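Side-chain contacts in putative secreted protein (Streptomyces coelicolor A3, PDB 2QF9), which is of unknown function but is probably secreted and folds as a four-helix bundle, related by family to the ferritin-like proteins, that pairs into a dimer: residues Phe12-Ser17 with Gly59-Trp64; Gln22-Ser27 with Thr49-Arg54; Arg40-Asp45 with Ile158-Asp163; Lys102-Leu107 with Val114-Leu119; Lys132-Arg137 with Arg145-Met150. All coordinates share one frame; numbering follows the deposited sequence. Where two conformers were deposited one is given.

Contact 1 of 5, residues Phe12-Ser17 with Gly59-Trp64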
# COMPACT_ATOMS: atom_id res chain seq x y z
N PHE A 12 2.65 14.25 12.65
CA PHE A 12 1.77 14.09 11.50
C PHE A 12 2.05 12.76 10.80
O PHE A 12 1.12 12.03 10.47
CB PHE A 12 1.85 15.26 10.52
CG PHE A 12 1.00 15.08 9.28
CD1 PHE A 12 -0.38 15.29 9.33
CD2 PHE A 12 1.60 14.66 8.09
CE1 PHE A 12 -1.15 15.13 8.16
CE2 PHE A 12 0.85 14.48 6.92
CZ PHE A 12 -0.54 14.72 6.96
N ALA A 13 3.33 12.44 10.60
CA ALA A 13 3.72 11.16 9.99
C ALA A 13 3.17 9.96 10.77
O ALA A 13 2.62 9.03 10.17
CB ALA A 13 5.24 11.05 9.82
N ARG A 14 3.29 9.99 12.11
CA ARG A 14 2.77 8.91 12.96
C ARG A 14 1.24 8.80 12.86
O ARG A 14 0.68 7.72 12.59
CB ARG A 14 3.16 9.12 14.42
CG ARG A 14 4.60 8.78 14.74
CD ARG A 14 4.90 8.96 16.23
NE ARG A 14 6.32 8.75 16.49
CZ ARG A 14 7.20 9.71 16.80
NH1 ARG A 14 8.47 9.38 16.98
NH2 ARG A 14 6.81 10.97 16.95
N ASP A 15 0.58 9.94 13.07
CA ASP A 15 -0.88 9.99 13.18
C ASP A 15 -1.54 9.73 11.84
O ASP A 15 -2.47 8.92 11.75
CB ASP A 15 -1.32 11.35 13.73
CG ASP A 15 -0.97 11.55 15.21
OD1 ASP A 15 -0.50 10.62 15.89
OD2 ASP A 15 -1.20 12.67 15.70
N MSE A 16 -1.05 10.38 10.79
CA MSE A 16 -1.67 10.19 9.49
C MSE A 16 -1.41 8.76 8.99
O MSE A 16 -2.23 8.21 8.26
CB MSE A 16 -1.24 11.27 8.49
CG MSE A 16 -2.03 11.24 7.21
SE MSE A 16 -3.97 11.55 7.47
CE MSE A 16 -3.89 13.44 7.30
N SER A 17 -0.28 8.15 9.37
CA SER A 17 -0.05 6.74 8.98
C SER A 17 -1.13 5.80 9.56
O SER A 17 -1.65 4.92 8.85
CB SER A 17 1.36 6.28 9.36
OG SER A 17 2.29 6.91 8.50
N GLY A 59 8.51 5.54 5.98
CA GLY A 59 9.88 5.60 5.46
C GLY A 59 10.64 6.82 5.96
O GLY A 59 11.85 6.74 6.26
N TRP A 60 9.93 7.94 6.09
CA TRP A 60 10.56 9.16 6.64
C TRP A 60 10.93 8.95 8.10
O TRP A 60 12.05 9.24 8.52
CB TRP A 60 9.69 10.41 6.43
CG TRP A 60 9.48 10.76 4.97
CD1 TRP A 60 10.30 10.44 3.91
CD2 TRP A 60 8.38 11.49 4.41
NE1 TRP A 60 9.78 10.93 2.73
CE2 TRP A 60 8.60 11.57 3.01
CE3 TRP A 60 7.24 12.08 4.96
CZ2 TRP A 60 7.71 12.23 2.14
CZ3 TRP A 60 6.34 12.74 4.09
CH2 TRP A 60 6.59 12.80 2.70
N LEU A 61 9.98 8.42 8.87
CA LEU A 61 10.23 8.17 10.29
C LEU A 61 11.44 7.24 10.45
O LEU A 61 12.30 7.46 11.31
CB LEU A 61 8.97 7.60 10.96
CG LEU A 61 7.81 8.58 11.15
CD1 LEU A 61 6.55 7.83 11.56
CD2 LEU A 61 8.15 9.66 12.21
N ASP A 62 11.52 6.21 9.60
CA ASP A 62 12.62 5.28 9.64
C ASP A 62 13.95 5.97 9.32
O ASP A 62 14.91 5.84 10.09
CB ASP A 62 12.36 4.11 8.69
CG ASP A 62 11.41 3.09 9.28
OD1 ASP A 62 11.08 3.18 10.49
OD2 ASP A 62 10.99 2.17 8.53
N LEU A 63 13.98 6.71 8.21
CA LEU A 63 15.17 7.45 7.78
C LEU A 63 15.64 8.44 8.88
O LEU A 63 16.85 8.62 9.11
CB LEU A 63 14.87 8.20 6.49
CG LEU A 63 16.02 8.91 5.75
CD1 LEU A 63 16.99 7.92 5.15
CD2 LEU A 63 15.45 9.77 4.65
N TRP A 64 14.66 9.04 9.56
CA TRP A 64 14.92 9.98 10.64
C TRP A 64 15.25 9.32 11.99
O TRP A 64 15.50 10.02 12.98
CB TRP A 64 13.74 10.93 10.81
CG TRP A 64 13.44 11.79 9.61
CD1 TRP A 64 14.34 12.24 8.67
CD2 TRP A 64 12.18 12.38 9.27
NE1 TRP A 64 13.71 13.02 7.75
CE2 TRP A 64 12.38 13.14 8.09
CE3 TRP A 64 10.90 12.31 9.82
CZ2 TRP A 64 11.34 13.83 7.45
CZ3 TRP A 64 9.85 13.01 9.19
CH2 TRP A 64 10.09 13.77 8.03
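Ala-13 and Leu-61 illustrate how one methyl group can be received by a branched side chain. CB of Ala-13 lies 3.8 Å from CG of Leu-61, and both leucine methyls close in beside it, with CD1 of Leu-61 at 3.9 Å and CD2 of Leu-61 at 4.0 Å from that CB. The leucine holds its CG anti to the carbonyl carbon (chi1 -71°), which aims the fork toward helix 8-31. This is the tight part of the contact, and all of it is buried. Helices 8-31 and 37-63 form an antiparallel hairpin, half of the four-helix bundle, and the contact lies where the first begins and the second ends. With an alanine in place of Leu-61, the methyl of Ala-13 would probably face a gap between the two helices. The packing is sparser toward Arg-14, whose extended chain crosses the leucine at about a right angle. Its CG comes within 3.8 Å of Leu-61 CD1, although Arg-14 was modelled in two conformers and this touch is less certain; its guanidinium end is hydrogen-bonded to the carbonyls of Pro-67 and Ala-5. On the far flank of helix 37-63, Asp-62 and Leu-63 are partly exposed and face the second subunit, where Leu-63 meets Leu-63 of that chain. Back on helix 8-31, OG of Ser-17 donates a hydrogen bond to O of Ala-13 at 2.7 Å, which satisfies a buried hydroxyl.

Contact 2 of 5, residues Gln22-Ser27 with Thr49-Arg54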
# COMPACT_ATOMS: atom_id res chain seq x y z
N GLN A 22 -6.41 2.72 8.43
CA GLN A 22 -7.83 2.40 8.53
C GLN A 22 -8.58 2.58 7.19
O GLN A 22 -9.47 1.77 6.88
CB GLN A 22 -8.50 3.19 9.64
CG GLN A 22 -9.87 2.59 9.98
CD GLN A 22 -10.67 3.41 10.95
OE1 GLN A 22 -11.00 4.57 10.69
NE2 GLN A 22 -11.00 2.81 12.09
N ALA A 23 -8.24 3.61 6.43
CA ALA A 23 -8.87 3.80 5.11
C ALA A 23 -8.59 2.59 4.21
O ALA A 23 -9.48 2.08 3.51
CB ALA A 23 -8.37 5.05 4.44
N VAL A 24 -7.33 2.16 4.19
CA VAL A 24 -6.94 0.97 3.43
C VAL A 24 -7.80 -0.24 3.85
O VAL A 24 -8.37 -0.94 3.00
CB VAL A 24 -5.41 0.69 3.57
CG1 VAL A 24 -5.05 -0.62 2.85
CG2 VAL A 24 -4.61 1.90 3.01
N GLU A 25 -7.90 -0.49 5.16
CA GLU A 25 -8.70 -1.59 5.70
C GLU A 25 -10.18 -1.48 5.28
O GLU A 25 -10.78 -2.47 4.84
CB GLU A 25 -8.56 -1.64 7.23
CG GLU A 25 -9.45 -2.65 7.94
CD GLU A 25 -9.14 -4.13 7.61
OE1 GLU A 25 -8.25 -4.41 6.77
OE2 GLU A 25 -9.82 -5.01 8.20
N MSE A 26 -10.76 -0.28 5.41
CA MSE A 26 -12.13 -0.07 4.95
C MSE A 26 -12.31 -0.43 3.48
O MSE A 26 -13.33 -1.00 3.09
CB MSE A 26 -12.53 1.38 5.15
CG MSE A 26 -13.22 1.63 6.43
SE MSE A 26 -14.26 3.24 6.17
CE MSE A 26 -12.82 4.47 5.79
N SER A 27 -11.32 -0.07 2.66
CA SER A 27 -11.32 -0.36 1.22
C SER A 27 -11.28 -1.86 0.92
O SER A 27 -12.02 -2.34 0.04
CB SER A 27 -10.20 0.41 0.51
OG SER A 27 -10.43 1.81 0.70
N THR A 49 -3.49 4.78 -3.02
CA THR A 49 -2.92 6.07 -2.69
C THR A 49 -2.54 6.14 -1.22
O THR A 49 -1.43 6.54 -0.88
CB THR A 49 -3.88 7.22 -3.08
OG1 THR A 49 -4.03 7.21 -4.50
CG2 THR A 49 -3.34 8.61 -2.63
N GLN A 50 -3.45 5.72 -0.36
CA GLN A 50 -3.22 5.85 1.08
C GLN A 50 -2.17 4.86 1.61
O GLN A 50 -1.34 5.23 2.44
CB GLN A 50 -4.54 5.82 1.87
CG GLN A 50 -5.39 7.08 1.55
CD GLN A 50 -6.36 7.48 2.65
OE1 GLN A 50 -6.20 7.11 3.80
NE2 GLN A 50 -7.36 8.26 2.29
N ALA A 51 -2.13 3.64 1.06
CA ALA A 51 -1.05 2.72 1.43
C ALA A 51 0.29 3.29 1.00
O ALA A 51 1.28 3.18 1.72
CB ALA A 51 -1.27 1.34 0.79
N ASN A 52 0.32 3.89 -0.19
CA ASN A 52 1.58 4.44 -0.72
C ASN A 52 2.05 5.60 0.16
O ASN A 52 3.21 5.65 0.61
CB ASN A 52 1.42 4.90 -2.16
CG ASN A 52 2.73 5.39 -2.75
OD1 ASN A 52 3.71 4.64 -2.81
ND2 ASN A 52 2.76 6.64 -3.17
N GLN A 53 1.13 6.53 0.45
CA GLN A 53 1.46 7.66 1.32
C GLN A 53 1.85 7.22 2.74
O GLN A 53 2.76 7.80 3.36
CB GLN A 53 0.31 8.65 1.37
CG GLN A 53 0.02 9.30 0.02
CD GLN A 53 -1.18 10.22 0.05
OE1 GLN A 53 -1.96 10.21 1.00
NE2 GLN A 53 -1.36 11.01 -1.01
N ARG A 54 1.17 6.19 3.26
CA ARG A 54 1.56 5.61 4.53
C ARG A 54 3.02 5.11 4.49
O ARG A 54 3.79 5.41 5.41
CB ARG A 54 0.60 4.51 4.95
CG ARG A 54 0.98 3.87 6.26
CD ARG A 54 -0.10 2.92 6.74
NE ARG A 54 0.31 2.23 7.97
CZ ARG A 54 0.97 1.08 7.98
NH1 ARG A 54 1.36 0.50 6.84
NH2 ARG A 54 1.27 0.51 9.14
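The carbonyl oxygen of Ala-23, whose methyl group meets Gln-50 across the contact, is gripped twice: Ser-27 N and Ser-27 OG each donate to Ala-23 O at 3.0 Å, from opposite faces of the carbonyl plane. The buried serine hydroxyl is tied to its own helix and, through a hydrogen bond with Tyr-116 OH, to helix 109-137. Across the interface, OE1 of Gln-50 presses to 3.1 Å from CB of Ala-23, a close approach made against a side chain no longer than a methyl. Gln-50 reaches there with CG anti to the carbonyl carbon (chi1 -67°) and the chain extended beyond it. Val-24 works with one branch: CG2 lies 3.6 Å from the backbone N of Ala-51 and 4.0 Å from Ala-51 CB. The axes of segments 22-27 and 49-54 pass 9.1 Å apart, with a crossing angle of -151°, an antiparallel pairing inside the bundle. Helices 109-137 and 98-106 pack against Met-26, His-124 touches Gln-50, and on another side Val-24 packs on Gln-48 of the second subunit.

Contact 3 of 5, residues Arg40-Asp45 with Ile158-Asp163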
# COMPACT_ATOMS: atom_id res chain seq x y z
N ARG A 40 -16.08 -0.19 -6.03
CA ARG A 40 -14.86 -1.02 -6.00
C ARG A 40 -13.64 -0.28 -6.56
O ARG A 40 -12.54 -0.42 -5.99
CB ARG A 40 -15.06 -2.36 -6.72
CG ARG A 40 -15.86 -3.37 -5.88
CD ARG A 40 -16.19 -4.64 -6.64
NE ARG A 40 -15.08 -5.16 -7.45
CZ ARG A 40 -14.12 -5.96 -6.99
NH1 ARG A 40 -14.10 -6.35 -5.72
NH2 ARG A 40 -13.19 -6.38 -7.81
N ARG A 41 -13.84 0.50 -7.63
CA ARG A 41 -12.73 1.26 -8.24
C ARG A 41 -12.27 2.36 -7.29
O ARG A 41 -11.07 2.56 -7.11
CB ARG A 41 -13.09 1.84 -9.61
CG ARG A 41 -11.99 2.71 -10.21
CD ARG A 41 -10.75 1.89 -10.55
NE ARG A 41 -9.53 2.70 -10.63
CZ ARG A 41 -8.37 2.32 -11.19
NH1 ARG A 41 -8.25 1.13 -11.78
NH2 ARG A 41 -7.33 3.15 -11.17
N LEU A 42 -13.23 3.08 -6.69
CA LEU A 42 -12.88 4.13 -5.75
C LEU A 42 -12.08 3.53 -4.58
O LEU A 42 -11.01 4.08 -4.20
CB LEU A 42 -14.14 4.82 -5.22
CG LEU A 42 -13.94 5.82 -4.07
CD1 LEU A 42 -12.99 6.99 -4.46
CD2 LEU A 42 -15.31 6.29 -3.55
N ALA A 43 -12.58 2.42 -4.03
CA ALA A 43 -11.92 1.76 -2.90
C ALA A 43 -10.50 1.33 -3.27
O ALA A 43 -9.57 1.50 -2.50
CB ALA A 43 -12.75 0.56 -2.42
N TYR A 44 -10.33 0.83 -4.49
CA TYR A 44 -8.99 0.44 -4.97
C TYR A 44 -8.07 1.66 -5.04
O TYR A 44 -6.93 1.61 -4.57
CB TYR A 44 -9.12 -0.24 -6.34
CG TYR A 44 -7.82 -0.49 -7.05
CD1 TYR A 44 -7.08 -1.65 -6.81
CD2 TYR A 44 -7.34 0.42 -8.00
CE1 TYR A 44 -5.88 -1.89 -7.48
CE2 TYR A 44 -6.15 0.19 -8.68
CZ TYR A 44 -5.43 -0.97 -8.41
OH TYR A 44 -4.25 -1.20 -9.09
N ASP A 45 -8.56 2.75 -5.63
CA ASP A 45 -7.78 4.00 -5.72
C ASP A 45 -7.38 4.58 -4.35
O ASP A 45 -6.23 4.97 -4.14
CB ASP A 45 -8.50 5.04 -6.57
CG ASP A 45 -8.55 4.65 -8.06
OD1 ASP A 45 -7.72 3.84 -8.51
OD2 ASP A 45 -9.41 5.16 -8.79
N ILE A 158 -14.45 13.73 -1.50
CA ILE A 158 -15.70 13.98 -0.76
C ILE A 158 -16.82 14.40 -1.74
O ILE A 158 -17.94 13.90 -1.67
CB ILE A 158 -15.51 15.05 0.34
CG1 ILE A 158 -14.66 14.48 1.49
CG2 ILE A 158 -16.89 15.54 0.90
CD1 ILE A 158 -14.05 15.56 2.44
N ARG A 159 -16.49 15.31 -2.67
CA ARG A 159 -17.47 15.75 -3.68
C ARG A 159 -17.95 14.58 -4.55
O ARG A 159 -19.16 14.43 -4.81
CB ARG A 159 -16.91 16.91 -4.53
CG ARG A 159 -16.56 18.17 -3.73
CD ARG A 159 -16.19 19.36 -4.65
NE ARG A 159 -14.96 19.12 -5.42
CZ ARG A 159 -13.74 19.50 -5.04
NH1 ARG A 159 -13.55 20.17 -3.91
NH2 ARG A 159 -12.69 19.22 -5.81
N LEU A 160 -17.01 13.74 -4.98
CA LEU A 160 -17.35 12.54 -5.75
C LEU A 160 -18.28 11.60 -4.95
O LEU A 160 -19.30 11.12 -5.48
CB LEU A 160 -16.09 11.79 -6.18
CG LEU A 160 -16.36 10.44 -6.88
CD1 LEU A 160 -17.06 10.65 -8.24
CD2 LEU A 160 -15.08 9.62 -7.05
N MSE A 161 -17.90 11.33 -3.70
CA MSE A 161 -18.68 10.40 -2.87
C MSE A 161 -20.08 10.94 -2.57
O MSE A 161 -21.02 10.17 -2.38
CB MSE A 161 -17.92 10.01 -1.61
CG MSE A 161 -16.60 9.29 -1.92
SE MSE A 161 -15.80 8.57 -0.30
CE MSE A 161 -15.31 10.25 0.49
N ALA A 162 -20.21 12.27 -2.56
CA ALA A 162 -21.52 12.88 -2.36
C ALA A 162 -22.45 12.52 -3.52
O ALA A 162 -23.61 12.18 -3.32
CB ALA A 162 -21.37 14.41 -2.19
N ASP A 163 -21.92 12.59 -4.75
CA ASP A 163 -22.66 12.16 -5.95
C ASP A 163 -22.95 10.65 -5.92
O ASP A 163 -24.06 10.24 -6.21
CB ASP A 163 -21.88 12.51 -7.22
CG ASP A 163 -21.97 13.98 -7.58
OD1 ASP A 163 -22.83 14.70 -7.03
OD2 ASP A 163 -21.18 14.41 -8.45
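Leu-42 carries CG anti to the main-chain nitrogen (chi1 172°), whereas Met-161, a selenomethionine, has CG anti to its carbonyl carbon (chi1 -61°); these two choices send the side chains toward a common space, where they cross at about a right angle. The meeting joins helices 37-63 and 141-167, which run in broadly opposite directions as neighbours in the four-helix bundle. Leu-42 uses its two methyls separately. CD2 packs 3.6 Å from Met-161 CG, and the selenium, atom SE of Met-161, lies 4.0 Å from the same Leu-42 CD2. The other branch reaches outward, with Leu-42 CD1 at a looser 4.2 Å from Leu-160 CD2, so the contact grades from a buried half to an exposed one. Leu-117 of helix 109-137 touches both Leu-42 and Met-161 and extends the buried half into the bundle. On another flank of helix 37-63, Arg-40 makes a salt bridge to Asp-32 of the second subunit, and Tyr-44 sets its ring edge-to-face with Tyr-28 of that chain. The same turn is braced within itself: CD2 of Tyr-44 stands over the centre of the Arg-41 guanidinium, whose NH2 forms a salt bridge with Asp-45 OD1 at 2.8 Å, while Arg-41 NE, tilted out of the carboxylate plane, donates in the guanidinium plane to the syn side of Asp-45 OD2, 3.1 Å away at an N-H...O angle of 160°.

Contact 4 of 5, residues Lys102-Leu107 with Val114-Leu119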
# COMPACT_ATOMS: atom_id res chain seq x y z
N LYS A 102 -16.94 -3.16 12.14
CA LYS A 102 -17.66 -4.43 12.20
C LYS A 102 -18.94 -4.37 11.35
O LYS A 102 -19.21 -5.30 10.58
CB LYS A 102 -18.00 -4.78 13.65
CG LYS A 102 -18.82 -6.07 13.78
CD LYS A 102 -19.24 -6.32 15.23
CE LYS A 102 -19.82 -7.72 15.36
NZ LYS A 102 -21.16 -7.77 14.73
N LYS A 103 -19.71 -3.29 11.50
CA LYS A 103 -20.98 -3.15 10.80
C LYS A 103 -20.73 -3.21 9.30
O LYS A 103 -21.43 -3.93 8.59
CB LYS A 103 -21.70 -1.85 11.17
CG LYS A 103 -23.03 -1.69 10.49
CD LYS A 103 -23.73 -0.43 10.97
CE LYS A 103 -24.66 0.13 9.89
NZ LYS A 103 -25.84 -0.72 9.64
N LEU A 104 -19.71 -2.49 8.83
CA LEU A 104 -19.39 -2.47 7.40
C LEU A 104 -19.22 -3.88 6.84
O LEU A 104 -19.74 -4.20 5.75
CB LEU A 104 -18.10 -1.65 7.14
CG LEU A 104 -17.65 -1.55 5.67
CD1 LEU A 104 -18.70 -0.86 4.81
CD2 LEU A 104 -16.33 -0.81 5.60
N GLY A 105 -18.51 -4.71 7.60
CA GLY A 105 -18.23 -6.08 7.24
C GLY A 105 -19.44 -7.00 7.21
O GLY A 105 -19.35 -8.10 6.64
N THR A 106 -20.55 -6.56 7.81
CA THR A 106 -21.82 -7.34 7.83
C THR A 106 -22.78 -6.97 6.69
O THR A 106 -23.75 -7.69 6.43
CB THR A 106 -22.61 -7.17 9.16
OG1 THR A 106 -23.15 -5.85 9.22
CG2 THR A 106 -21.72 -7.47 10.40
N LEU A 107 -22.53 -5.83 6.03
CA LEU A 107 -23.41 -5.34 4.97
C LEU A 107 -23.07 -5.90 3.59
O LEU A 107 -21.96 -6.40 3.38
CB LEU A 107 -23.37 -3.81 4.92
CG LEU A 107 -23.80 -3.14 6.23
CD1 LEU A 107 -23.64 -1.62 6.13
CD2 LEU A 107 -25.23 -3.50 6.58
N VAL A 114 -23.16 2.28 0.45
CA VAL A 114 -23.60 3.51 1.12
C VAL A 114 -22.83 3.70 2.43
O VAL A 114 -22.33 4.79 2.73
CB VAL A 114 -25.13 3.47 1.35
CG1 VAL A 114 -25.58 4.53 2.37
CG2 VAL A 114 -25.85 3.65 -0.01
N TYR A 115 -22.75 2.63 3.20
CA TYR A 115 -22.12 2.73 4.53
C TYR A 115 -20.64 3.07 4.41
O TYR A 115 -20.13 3.90 5.15
CB TYR A 115 -22.33 1.44 5.33
CG TYR A 115 -22.12 1.66 6.82
CD1 TYR A 115 -22.99 2.50 7.53
CD2 TYR A 115 -21.09 1.04 7.50
CE1 TYR A 115 -22.81 2.71 8.90
CE2 TYR A 115 -20.90 1.25 8.86
CZ TYR A 115 -21.77 2.08 9.56
OH TYR A 115 -21.60 2.31 10.91
N TYR A 116 -19.97 2.45 3.43
CA TYR A 116 -18.57 2.75 3.11
C TYR A 116 -18.40 4.22 2.72
O TYR A 116 -17.51 4.91 3.21
CB TYR A 116 -18.11 1.85 1.96
CG TYR A 116 -16.76 2.20 1.41
CD1 TYR A 116 -15.58 1.85 2.10
CD2 TYR A 116 -16.64 2.91 0.19
CE1 TYR A 116 -14.33 2.17 1.58
CE2 TYR A 116 -15.40 3.25 -0.32
CZ TYR A 116 -14.24 2.89 0.37
OH TYR A 116 -13.01 3.19 -0.14
N LEU A 117 -19.25 4.69 1.81
CA LEU A 117 -19.21 6.08 1.37
C LEU A 117 -19.44 7.06 2.53
O LEU A 117 -18.81 8.10 2.58
CB LEU A 117 -20.19 6.32 0.23
CG LEU A 117 -19.82 5.60 -1.08
CD1 LEU A 117 -21.05 5.55 -1.97
CD2 LEU A 117 -18.62 6.26 -1.79
N GLN A 118 -20.33 6.70 3.45
CA GLN A 118 -20.59 7.56 4.62
C GLN A 118 -19.39 7.59 5.56
O GLN A 118 -18.94 8.67 5.98
CB GLN A 118 -21.83 7.07 5.34
CG GLN A 118 -23.12 7.38 4.58
CD GLN A 118 -24.32 6.66 5.17
OE1 GLN A 118 -24.19 5.63 5.81
NE2 GLN A 118 -25.51 7.21 4.94
N LEU A 119 -18.86 6.40 5.88
CA LEU A 119 -17.67 6.31 6.73
C LEU A 119 -16.47 7.02 6.11
O LEU A 119 -15.74 7.73 6.80
CB LEU A 119 -17.30 4.87 7.02
CG LEU A 119 -18.23 4.04 7.91
CD1 LEU A 119 -17.72 2.60 7.98
CD2 LEU A 119 -18.38 4.64 9.33
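Lys-103 lies across one face of the Tyr-115 ring at about a right angle, a worked case of a lysine that uses its methylenes as well as its charge. Its CE stands 3.6 Å from the Tyr-115 ring centroid, a CH-pi contact. A bend at chi4 (69°) then lifts NZ of Lys-103 to 4.9 Å from that centroid and 19° off the ring normal, making a cation-pi pair. The opposite face is backed by Leu-119 CG from the ring's own helix, which leaves the tyrosine sandwiched. At the base of the ring, Leu-107 CD1 comes in obliquely and presses to 3.4 Å from Tyr-115 CB. A serine at Tyr-115 would probably leave the ammonium group of Lys-103 without its aromatic partner and open a gap between Lys-103 and Leu-119. Leu-104 touches the Tyr-115 ring with CB and sends its methyls on to Tyr-116: CD1 packs 4.0 Å from Tyr-116 CB, and CD2 lies at the edge of that ring. The hydroxyl of Tyr-116 is hydrogen-bonded to Ser-27. Segment 102-106 runs at 153° to segment 114-119, so the short helix 98-106 folds back on helix 109-137 and lies between it and helix 8-31, where Leu-104 also meets Met-26 and Ile-29.

Contact 5 of 5, residues Lys132-Arg137 with Arg145-Met150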
# COMPACT_ATOMS: atom_id res chain seq x y z
N LYS A 132 -4.37 19.87 6.97
CA LYS A 132 -4.33 21.32 7.15
C LYS A 132 -3.41 21.69 8.31
O LYS A 132 -2.67 22.69 8.21
CB LYS A 132 -5.73 21.89 7.35
CG LYS A 132 -6.52 22.04 6.07
CD LYS A 132 -7.92 22.60 6.37
CE LYS A 132 -8.73 22.83 5.11
NZ LYS A 132 -10.14 23.24 5.47
N GLY A 133 -3.44 20.89 9.38
CA GLY A 133 -2.57 21.09 10.54
C GLY A 133 -1.10 20.99 10.15
O GLY A 133 -0.27 21.79 10.61
N CYS A 134 -0.77 20.01 9.32
CA CYS A 134 0.60 19.86 8.82
C CYS A 134 0.98 21.00 7.85
O CYS A 134 2.10 21.50 7.89
CB CYS A 134 0.81 18.48 8.19
SG CYS A 134 2.46 18.15 7.49
N VAL A 135 0.05 21.43 6.99
CA VAL A 135 0.34 22.55 6.09
C VAL A 135 0.76 23.78 6.94
O VAL A 135 1.70 24.50 6.59
CB VAL A 135 -0.84 22.86 5.09
CG1 VAL A 135 -0.55 24.13 4.27
CG2 VAL A 135 -1.05 21.69 4.14
N GLU A 136 0.09 23.97 8.06
CA GLU A 136 0.43 25.05 9.00
C GLU A 136 1.72 24.83 9.78
O GLU A 136 2.51 25.77 9.94
CB GLU A 136 -0.73 25.28 9.98
CG GLU A 136 -0.48 26.36 11.03
CD GLU A 136 -1.62 26.45 12.03
OE1 GLU A 136 -2.79 26.29 11.60
OE2 GLU A 136 -1.35 26.67 13.23
N ARG A 137 1.95 23.61 10.28
CA ARG A 137 2.95 23.37 11.32
C ARG A 137 4.21 22.60 10.88
O ARG A 137 5.28 22.76 11.47
CB ARG A 137 2.32 22.64 12.51
CG ARG A 137 1.23 23.41 13.26
CD ARG A 137 0.64 22.54 14.35
NE ARG A 137 -0.36 23.24 15.15
CZ ARG A 137 -0.10 23.86 16.30
NH1 ARG A 137 1.13 23.86 16.80
NH2 ARG A 137 -1.07 24.48 16.97
N ARG A 145 4.14 19.43 1.33
CA ARG A 145 3.55 19.31 0.01
C ARG A 145 2.63 18.11 -0.07
O ARG A 145 1.57 18.17 -0.71
CB ARG A 145 4.62 19.24 -1.07
CG ARG A 145 5.39 20.55 -1.19
CD ARG A 145 6.19 20.64 -2.48
NE ARG A 145 7.13 19.53 -2.63
CZ ARG A 145 8.39 19.53 -2.19
NH1 ARG A 145 8.89 20.58 -1.56
NH2 ARG A 145 9.14 18.46 -2.40
N LEU A 146 3.03 17.02 0.59
CA LEU A 146 2.19 15.82 0.64
C LEU A 146 0.86 16.14 1.31
O LEU A 146 -0.21 15.78 0.79
CB LEU A 146 2.89 14.65 1.35
CG LEU A 146 2.21 13.27 1.10
CD1 LEU A 146 2.40 12.79 -0.34
CD2 LEU A 146 2.79 12.24 2.05
N ALA A 147 0.95 16.83 2.45
CA ALA A 147 -0.23 17.24 3.22
C ALA A 147 -1.16 18.15 2.37
O ALA A 147 -2.37 17.95 2.33
CB ALA A 147 0.20 17.93 4.52
N ARG A 148 -0.57 19.12 1.68
CA ARG A 148 -1.32 20.04 0.82
C ARG A 148 -2.06 19.28 -0.30
O ARG A 148 -3.19 19.64 -0.68
CB ARG A 148 -0.36 21.10 0.24
CG ARG A 148 -0.99 22.43 -0.18
CD ARG A 148 -0.12 23.62 0.27
NE ARG A 148 1.32 23.33 0.21
CZ ARG A 148 2.24 23.91 0.98
NH1 ARG A 148 1.88 24.83 1.88
NH2 ARG A 148 3.51 23.58 0.85
N GLY A 149 -1.44 18.22 -0.80
CA GLY A 149 -2.03 17.36 -1.85
C GLY A 149 -3.17 16.53 -1.31
O GLY A 149 -4.16 16.30 -2.02
N MSE A 150 -3.05 16.10 -0.05
CA MSE A 150 -4.13 15.38 0.62
C MSE A 150 -5.36 16.25 0.82
O MSE A 150 -6.46 15.77 0.63
CB MSE A 150 -3.69 14.83 1.97
CG MSE A 150 -2.57 13.81 1.88
SE MSE A 150 -2.29 13.14 3.69
CE MSE A 150 -0.53 12.34 3.48
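Around Val-135 and Ala-147, whose CA atoms stand 6.1 Å apart, the segments of helices 109-137 and 141-167 cross at -146° with their axes only 8.2 Å from each other, forming the second antiparallel hairpin of the bundle. Small side chains allow that closeness. Cys-134 SG, anti to the backbone N (chi1 179°), meets CB of Ala-147 at 3.7 Å, and Val-135 CG2 lies 4.0 Å from Ala-147 CB. Val-135 CG2 also rests on the backbone of the following residue, 3.6 Å from Arg-148 N. Its other branch, CG1, sits obliquely beside the Arg-148 guanidinium, 3.5 Å from NH1; that arginine was modelled in two conformers, which makes this solvent-facing side the less certain part. Phe-12 of helix 8-31 packs against Cys-134 from the bundle interior. The sulfur facing Ala-147 is bonded covalently to Cys-138, so the disulfide fixes its rotation and spans the C-terminal end of helix 109-137. Across the segments the chemistry is apolar packing, and the disulfide constrains only the 132-137 side.

Overall arrangement
From the N terminus, helix 8-31 turns back into helix 37-63, and this hairpin is stitched twice: contact 2 closes the shorter loop, near the turn, and contact 1 encloses it by joining the outer ends. Beyond the partly disordered linker, helix 98-106 folds onto helix 109-137 through contact 4, and contact 5 then closes the hairpin into helix 141-167. These two short loops follow in series, about 28 Å apart between centres. Contact 3 spans both, and its segments alternate along the chain with those of contacts 1 and 2, so it ties the first hairpin to the second. Direct packing between contacts 1 and 5 joins the hairpins again at the other end of the bundle.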